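PDB 4YE5: peptidoglycan synthetase penicillin-binding protein 3 from Bifidobacterium adolescentis, which probably binds penicillin and, as a member of the transpeptidase family, is thought to cross-link peptidoglycan during cell-wall synthesis. Local coordinates for residues T180-Q191 with T202-S213. Numbering follows the deposited sequence.
Sequences TLTGRDGYQVYQ and TMTESKDAVNGS
Between Val189 and Tyr190 the antiparallel pairing slips by one residue: Val189 pairs with Glu205, but Tyr190 faces Met203, leaving Thr204 as the extra residue of a beta bulge. Val189 keeps bonds on both sides of it, from its N to Glu205 O (2.8 Å) and from Thr204 N to its O, the latter more bent (142° at the hydrogen). Thr204, at the bulge, gives its OG1 proton to Gln191 OE1, in the amide plane on a lone pair, at 2.9 Å; the Gln191 chain folds at chi2 (-61°) to bring the amide round.

On one face of the hairpin, whose first strand falls in the family's dimerisation domain, selenomethionine Met203 runs alongside Tyr190, its CG over the ring 4.2 Å from the centroid and its SE oblique to it, a Met-aromatic contact. The same SE touches Gln188 CG (3.6 Å), while Tyr190 OH donates to Gln188 OE1 from above the amide plane. The other face carries Tyr187, whose ring receives Lys207 CB in a CH-pi contact (3.7 Å to the centroid), and Val189, whose CG2 packs on Glu205 CG.

Beyond the strands, a water lies within hydrogen-bonding distance of both Asp185 O and Asp208 O, Arg184 and Val210 exchange two backbone bonds, and Gly183 and Gly212 let the chains close to 3.7 Å between CA atoms. Strand 186-191 is the middle of a three-stranded sheet, flanked by 23-28 and 202-207; past the glycines, Ser213 N, just before strand 214-217, donates to Thr180 O in helix 178-182, with Thr180 and Ser213 both touching Ile433 of strand 430-434.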
# COMPACT_ATOMS: atom_id res chain seq x y z
N THR A 180 -11.11 4.42 9.45
CA THR A 180 -10.39 5.57 9.99
C THR A 180 -10.67 6.84 9.21
O THR A 180 -10.97 7.89 9.80
CB THR A 180 -8.85 5.29 9.98
OG1 THR A 180 -8.57 4.16 10.82
CG2 THR A 180 -8.07 6.46 10.51
N LEU A 181 -10.58 6.77 7.88
CA LEU A 181 -10.79 7.95 7.02
C LEU A 181 -12.25 8.48 6.98
O LEU A 181 -12.47 9.67 6.75
CB LEU A 181 -10.33 7.66 5.59
CG LEU A 181 -8.82 7.39 5.40
CD1 LEU A 181 -8.55 6.74 4.03
CD2 LEU A 181 -8.04 8.71 5.56
N THR A 182 -13.22 7.60 7.15
CA THR A 182 -14.63 7.98 6.99
C THR A 182 -15.17 8.81 8.16
O THR A 182 -15.92 9.77 7.95
CB THR A 182 -15.53 6.75 6.77
OG1 THR A 182 -15.25 6.18 5.50
CG2 THR A 182 -17.04 7.12 6.82
N GLY A 183 -14.78 8.46 9.37
CA GLY A 183 -15.33 9.10 10.56
C GLY A 183 -16.74 8.58 10.83
O GLY A 183 -17.09 7.48 10.40
N ARG A 184 -17.55 9.36 11.54
CA ARG A 184 -18.90 8.92 11.88
C ARG A 184 -19.89 10.06 11.70
O ARG A 184 -19.72 11.13 12.29
CB ARG A 184 -18.95 8.42 13.33
CG ARG A 184 -18.13 7.14 13.59
CD ARG A 184 -18.27 6.65 15.03
NE ARG A 184 -17.69 7.57 16.01
CZ ARG A 184 -16.40 7.62 16.31
NH1 ARG A 184 -15.95 8.48 17.21
NH2 ARG A 184 -15.54 6.80 15.71
N ASP A 185 -20.89 9.84 10.87
CA ASP A 185 -21.93 10.82 10.61
C ASP A 185 -22.62 11.25 11.91
O ASP A 185 -22.70 10.49 12.87
CB ASP A 185 -22.95 10.24 9.63
CG ASP A 185 -22.42 10.13 8.21
OD1 ASP A 185 -21.24 10.47 8.00
OD2 ASP A 185 -23.18 9.72 7.31
N GLY A 186 -23.10 12.48 11.93
CA GLY A 186 -23.97 12.93 13.01
C GLY A 186 -25.36 13.11 12.47
O GLY A 186 -25.65 12.69 11.34
N TYR A 187 -26.25 13.73 13.26
CA TYR A 187 -27.59 13.97 12.77
C TYR A 187 -28.32 15.06 13.58
O TYR A 187 -27.87 15.45 14.66
CB TYR A 187 -28.40 12.67 12.79
CG TYR A 187 -28.49 12.06 14.18
CD1 TYR A 187 -29.40 12.55 15.12
CD2 TYR A 187 -27.66 11.02 14.55
CE1 TYR A 187 -29.48 12.01 16.39
CE2 TYR A 187 -27.73 10.46 15.82
CZ TYR A 187 -28.64 10.96 16.73
OH TYR A 187 -28.71 10.42 17.99
N GLN A 188 -29.44 15.54 13.04
CA GLN A 188 -30.35 16.46 13.73
C GLN A 188 -31.75 15.95 13.52
O GLN A 188 -32.10 15.53 12.42
CB GLN A 188 -30.26 17.88 13.16
CG GLN A 188 -28.95 18.60 13.47
CD GLN A 188 -28.71 19.79 12.55
OE1 GLN A 188 -29.39 19.94 11.54
NE2 GLN A 188 -27.73 20.61 12.88
N VAL A 189 -32.57 15.99 14.56
CA VAL A 189 -33.96 15.59 14.42
C VAL A 189 -34.85 16.80 14.67
O VAL A 189 -34.68 17.50 15.66
CB VAL A 189 -34.29 14.46 15.40
CG1 VAL A 189 -35.73 14.02 15.23
CG2 VAL A 189 -33.33 13.29 15.18
N TYR A 190 -35.79 17.05 13.76
CA TYR A 190 -36.66 18.23 13.88
C TYR A 190 -38.11 17.81 14.04
O TYR A 190 -38.55 16.88 13.39
CB TYR A 190 -36.55 19.07 12.61
CG TYR A 190 -35.20 19.72 12.47
CD1 TYR A 190 -34.94 20.94 13.07
CD2 TYR A 190 -34.19 19.10 11.74
CE1 TYR A 190 -33.69 21.54 12.95
CE2 TYR A 190 -32.94 19.69 11.60
CZ TYR A 190 -32.71 20.90 12.22
OH TYR A 190 -31.48 21.48 12.10
N GLN A 191 -38.87 18.50 14.90
CA GLN A 191 -40.30 18.28 14.91
C GLN A 191 -40.91 19.24 13.91
O GLN A 191 -40.93 20.44 14.14
CB GLN A 191 -40.89 18.52 16.30
CG GLN A 191 -40.17 17.80 17.42
CD GLN A 191 -40.18 16.29 17.28
OE1 GLN A 191 -39.13 15.64 17.39
NE2 GLN A 191 -41.36 15.72 17.06
N THR A 202 -38.82 22.87 15.73
CA THR A 202 -37.93 22.66 16.87
C THR A 202 -36.97 21.48 16.67
O THR A 202 -37.39 20.37 16.37
CB THR A 202 -38.72 22.41 18.16
OG1 THR A 202 -39.61 23.52 18.39
CG2 THR A 202 -37.76 22.22 19.35
N MSE A 203 -35.68 21.73 16.86
CA MSE A 203 -34.70 20.64 16.84
C MSE A 203 -34.67 19.95 18.21
O MSE A 203 -34.22 20.53 19.19
CB MSE A 203 -33.31 21.18 16.49
CG MSE A 203 -32.32 20.07 16.18
SE MSE A 203 -30.47 20.70 16.01
CE MSE A 203 -30.73 22.37 15.07
N THR A 204 -35.15 18.71 18.29
CA THR A 204 -35.26 18.05 19.60
C THR A 204 -34.08 17.17 19.98
O THR A 204 -33.91 16.81 21.14
CB THR A 204 -36.52 17.22 19.70
OG1 THR A 204 -36.60 16.36 18.56
CG2 THR A 204 -37.73 18.14 19.75
N GLU A 205 -33.27 16.80 19.00
CA GLU A 205 -32.02 16.14 19.32
C GLU A 205 -31.01 16.31 18.21
O GLU A 205 -31.36 16.55 17.04
CB GLU A 205 -32.23 14.66 19.68
CG GLU A 205 -32.90 13.82 18.62
CD GLU A 205 -33.06 12.35 19.02
OE1 GLU A 205 -34.22 11.90 19.17
OE2 GLU A 205 -32.04 11.64 19.18
N SER A 206 -29.75 16.23 18.59
CA SER A 206 -28.70 16.27 17.61
C SER A 206 -27.51 15.50 18.14
O SER A 206 -27.35 15.33 19.35
CB SER A 206 -28.30 17.71 17.26
OG SER A 206 -27.57 18.31 18.31
N LYS A 207 -26.69 15.03 17.21
CA LYS A 207 -25.46 14.33 17.53
C LYS A 207 -24.45 14.84 16.52
O LYS A 207 -24.70 14.79 15.32
CB LYS A 207 -25.66 12.82 17.38
CG LYS A 207 -24.40 12.00 17.65
CD LYS A 207 -24.67 10.53 17.42
CE LYS A 207 -23.42 9.69 17.58
NZ LYS A 207 -23.74 8.25 17.37
N ASP A 208 -23.33 15.37 17.01
CA ASP A 208 -22.28 15.91 16.14
C ASP A 208 -21.63 14.82 15.32
O ASP A 208 -21.44 13.70 15.79
CB ASP A 208 -21.20 16.58 16.97
CG ASP A 208 -21.69 17.81 17.69
OD1 ASP A 208 -22.57 18.50 17.12
OD2 ASP A 208 -21.21 18.09 18.80
N ALA A 209 -21.26 15.16 14.09
CA ALA A 209 -20.40 14.29 13.29
C ALA A 209 -19.02 14.25 13.92
O ALA A 209 -18.58 15.21 14.55
CB ALA A 209 -20.29 14.83 11.85
N VAL A 210 -18.32 13.12 13.75
CA VAL A 210 -16.90 13.05 14.05
C VAL A 210 -16.22 12.88 12.70
O VAL A 210 -16.45 11.89 12.01
CB VAL A 210 -16.57 11.87 14.98
CG1 VAL A 210 -15.06 11.78 15.20
CG2 VAL A 210 -17.28 12.03 16.32
N ASN A 211 -15.43 13.86 12.30
CA ASN A 211 -14.85 13.84 10.96
C ASN A 211 -13.78 12.76 10.90
O ASN A 211 -13.30 12.33 11.95
CB ASN A 211 -14.29 15.20 10.58
CG ASN A 211 -15.37 16.21 10.33
OD1 ASN A 211 -16.46 15.85 9.88
ND2 ASN A 211 -15.09 17.47 10.62
N GLY A 212 -13.44 12.30 9.71
CA GLY A 212 -12.46 11.23 9.59
C GLY A 212 -11.12 11.65 10.13
O GLY A 212 -10.80 12.83 10.17
N SER A 213 -10.31 10.67 10.54
CA SER A 213 -8.95 10.96 10.96
C SER A 213 -8.02 10.93 9.74
O SER A 213 -8.38 10.39 8.70
CB SER A 213 -8.50 9.95 12.01
OG SER A 213 -9.14 10.21 13.25
O HOH W 1 -21.14 11.11 15.23